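Local coordinates for Alr3790 protein (Anabaena sp., PDB 3HIX) that is of unknown function but has a rhodanese-like domain that lacks the usual catalytic cysteine, so it is probably not an active sulfurtransferase, at residues E39-R44 with N70-A75. Sequence-based numbering, arbitrary orientation.
Sequences EDLVDR and NLLRSA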
loop_
_atom_site.group_PDB
_atom_site.type_symbol
_atom_site.label_atom_id
_atom_site.label_comp_id
_atom_site.label_asym_id
_atom_site.label_seq_id
_atom_site.Cartn_x
_atom_site.Cartn_y
_atom_site.Cartn_z
ATOM N N GLU A 39 -5.854 -0.193 -9.201
ATOM C CA GLU A 39 -6.754 -0.899 -10.102
ATOM C C GLU A 39 -7.214 -2.283 -9.636
ATOM O O GLU A 39 -8.313 -2.705 -9.982
ATOM C CB GLU A 39 -6.123 -1.016 -11.492
ATOM C CG GLU A 39 -5.885 0.312 -12.205
ATOM C CD GLU A 39 -4.803 1.159 -11.548
ATOM O OE1 GLU A 39 -3.914 0.581 -10.882
ATOM O OE2 GLU A 39 -4.833 2.399 -11.713
ATOM N N ASP A 40 -6.393 -2.989 -8.861
ATOM C CA ASP A 40 -6.771 -4.325 -8.384
ATOM C C ASP A 40 -6.949 -4.415 -6.873
ATOM O O ASP A 40 -7.178 -5.491 -6.332
ATOM C CB ASP A 40 -5.727 -5.358 -8.809
ATOM C CG ASP A 40 -5.815 -5.702 -10.275
ATOM O OD1 ASP A 40 -6.909 -6.109 -10.720
ATOM O OD2 ASP A 40 -4.793 -5.568 -10.979
ATOM N N LEU A 41 -6.863 -3.275 -6.202
ATOM C CA LEU A 41 -6.971 -3.222 -4.750
ATOM C C LEU A 41 -8.182 -3.901 -4.110
ATOM O O LEU A 41 -8.026 -4.812 -3.298
ATOM C CB LEU A 41 -6.910 -1.775 -4.289
ATOM C CG LEU A 41 -7.014 -1.540 -2.785
ATOM C CD1 LEU A 41 -5.909 -2.283 -2.029
ATOM C CD2 LEU A 41 -6.931 -0.052 -2.546
ATOM N N VAL A 42 -9.386 -3.458 -4.449
ATOM C CA VAL A 42 -10.566 -4.065 -3.848
ATOM C C VAL A 42 -10.618 -5.575 -4.081
ATOM O O VAL A 42 -10.914 -6.325 -3.159
ATOM C CB VAL A 42 -11.870 -3.419 -4.366
ATOM C CG1 VAL A 42 -13.076 -4.134 -3.766
ATOM C CG2 VAL A 42 -11.902 -1.949 -3.992
ATOM N N ASP A 43 -10.326 -6.027 -5.299
ATOM C CA ASP A 43 -10.338 -7.460 -5.600
ATOM C C ASP A 43 -9.357 -8.234 -4.733
ATOM O O ASP A 43 -9.732 -9.173 -4.032
ATOM C CB ASP A 43 -9.979 -7.711 -7.064
ATOM C CG ASP A 43 -11.078 -7.306 -8.010
ATOM O OD1 ASP A 43 -12.249 -7.240 -7.578
ATOM O OD2 ASP A 43 -10.772 -7.074 -9.196
ATOM N N ARG A 44 -8.094 -7.834 -4.783
ATOM C CA ARG A 44 -7.065 -8.520 -4.012
ATOM C C ARG A 44 -7.287 -8.499 -2.502
ATOM O O ARG A 44 -7.149 -9.531 -1.841
ATOM C CB ARG A 44 -5.692 -7.936 -4.329
ATOM C CG ARG A 44 -5.234 -8.168 -5.753
ATOM C CD ARG A 44 -3.807 -7.692 -5.913
ATOM N NE ARG A 44 -3.301 -7.894 -7.266
ATOM C CZ ARG A 44 -2.074 -7.557 -7.652
ATOM N NH1 ARG A 44 -1.239 -7.004 -6.783
ATOM N NH2 ARG A 44 -1.681 -7.775 -8.899
ATOM N N ASN A 70 -10.686 5.144 0.773
ATOM C CA ASN A 70 -12.121 5.263 0.543
ATOM C C ASN A 70 -12.642 3.990 -0.142
ATOM O O ASN A 70 -13.699 3.475 0.212
ATOM C CB ASN A 70 -12.412 6.517 -0.299
ATOM C CG ASN A 70 -12.190 7.813 0.480
ATOM O OD1 ASN A 70 -12.000 8.881 -0.107
ATOM N ND2 ASN A 70 -12.227 7.724 1.805
ATOM N N LEU A 71 -11.893 3.478 -1.114
ATOM C CA LEU A 71 -12.289 2.250 -1.806
ATOM C C LEU A 71 -12.386 1.056 -0.851
ATOM O O LEU A 71 -13.319 0.262 -0.935
ATOM C CB LEU A 71 -11.287 1.903 -2.907
ATOM C CG LEU A 71 -11.341 2.707 -4.200
ATOM C CD1 LEU A 71 -10.086 2.467 -5.006
ATOM C CD2 LEU A 71 -12.582 2.311 -4.987
ATOM N N LEU A 72 -11.420 0.928 0.053
ATOM C CA LEU A 72 -11.413 -0.192 0.995
ATOM C C LEU A 72 -12.524 -0.068 2.028
ATOM O O LEU A 72 -13.184 -1.052 2.361
ATOM C CB LEU A 72 -10.049 -0.296 1.694
ATOM C CG LEU A 72 -8.893 -0.736 0.786
ATOM C CD1 LEU A 72 -7.568 -0.604 1.534
ATOM C CD2 LEU A 72 -9.114 -2.176 0.324
ATOM N N ARG A 73 -12.737 1.136 2.540
ATOM C CA ARG A 73 -13.794 1.324 3.524
ATOM C C ARG A 73 -15.152 1.077 2.877
ATOM O O ARG A 73 -16.033 0.475 3.490
ATOM C CB ARG A 73 -13.738 2.729 4.120
ATOM C CG ARG A 73 -12.544 2.956 5.025
ATOM C CD ARG A 73 -12.590 4.332 5.670
ATOM N NE ARG A 73 -11.411 4.579 6.496
ATOM C CZ ARG A 73 -11.008 5.786 6.880
ATOM N NH1 ARG A 73 -11.696 6.861 6.517
ATOM N NH2 ARG A 73 -9.903 5.921 7.602
ATOM N N SER A 74 -15.322 1.535 1.639
ATOM C CA SER A 74 -16.588 1.330 0.947
ATOM C C SER A 74 -16.787 -0.150 0.640
ATOM O O SER A 74 -17.910 -0.599 0.441
ATOM C CB SER A 74 -16.636 2.141 -0.351
ATOM O OG SER A 74 -16.649 3.530 -0.078
ATOM N N ALA A 75 -15.696 -0.910 0.612
ATOM C CA ALA A 75 -15.774 -2.341 0.333
ATOM C C ALA A 75 -16.097 -3.149 1.586
ATOM O O ALA A 75 -16.269 -4.365 1.522
ATOM C CB ALA A 75 -14.468 -2.832 -0.274
#
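L41 and L72 pack branch against branch across two neighbouring helices, and their side chains cross at about a right angle. CG of L41 lies 3.8 Å from CD2 of L72. The contact is returned by CD2 of L41, which sits 3.9 Å from CG of L72. CD1 of L41 lies 4.0 Å from CD2 of L72. Both branches of L41 thus take part, and both leucines are buried. L41 reaches over because its CG stands anti to the backbone N (chi1 180°).

V42 makes the second half of the contact, on the more open side. Its two methyls are divided between two residues one helical turn apart. CG2 packs 4.0 Å from CB of L71. CG1 packs 4.0 Å from CB of A75. A chi1 of 177° turns CG1 to A75 and CG2 to L71. The backbones come close here, with CA of V42 6.3 Å from CA of L72. No hydrogen bond links the two segments. The side-chain contacts are apolar, though V42 CG2 also rests against L71 O.

In the rhodanese-like alpha/beta fold, this joins the start of helix 41-48 to the end of helix 62-74. The latter helix connects the parallel strands 55-58 and 80-82. L41 also touches V19 and M36, which extends the apolar packing into nearby loops.

OG of S74 donates to the carbonyl O of N70 at 3.0 Å, tilted 35° from its plane. The backbone N of S74 reaches that oxygen from the opposite face. A75 O accepts from NZ of K51, beyond helix 41-48, while R73 NH2 bonds to V80 O.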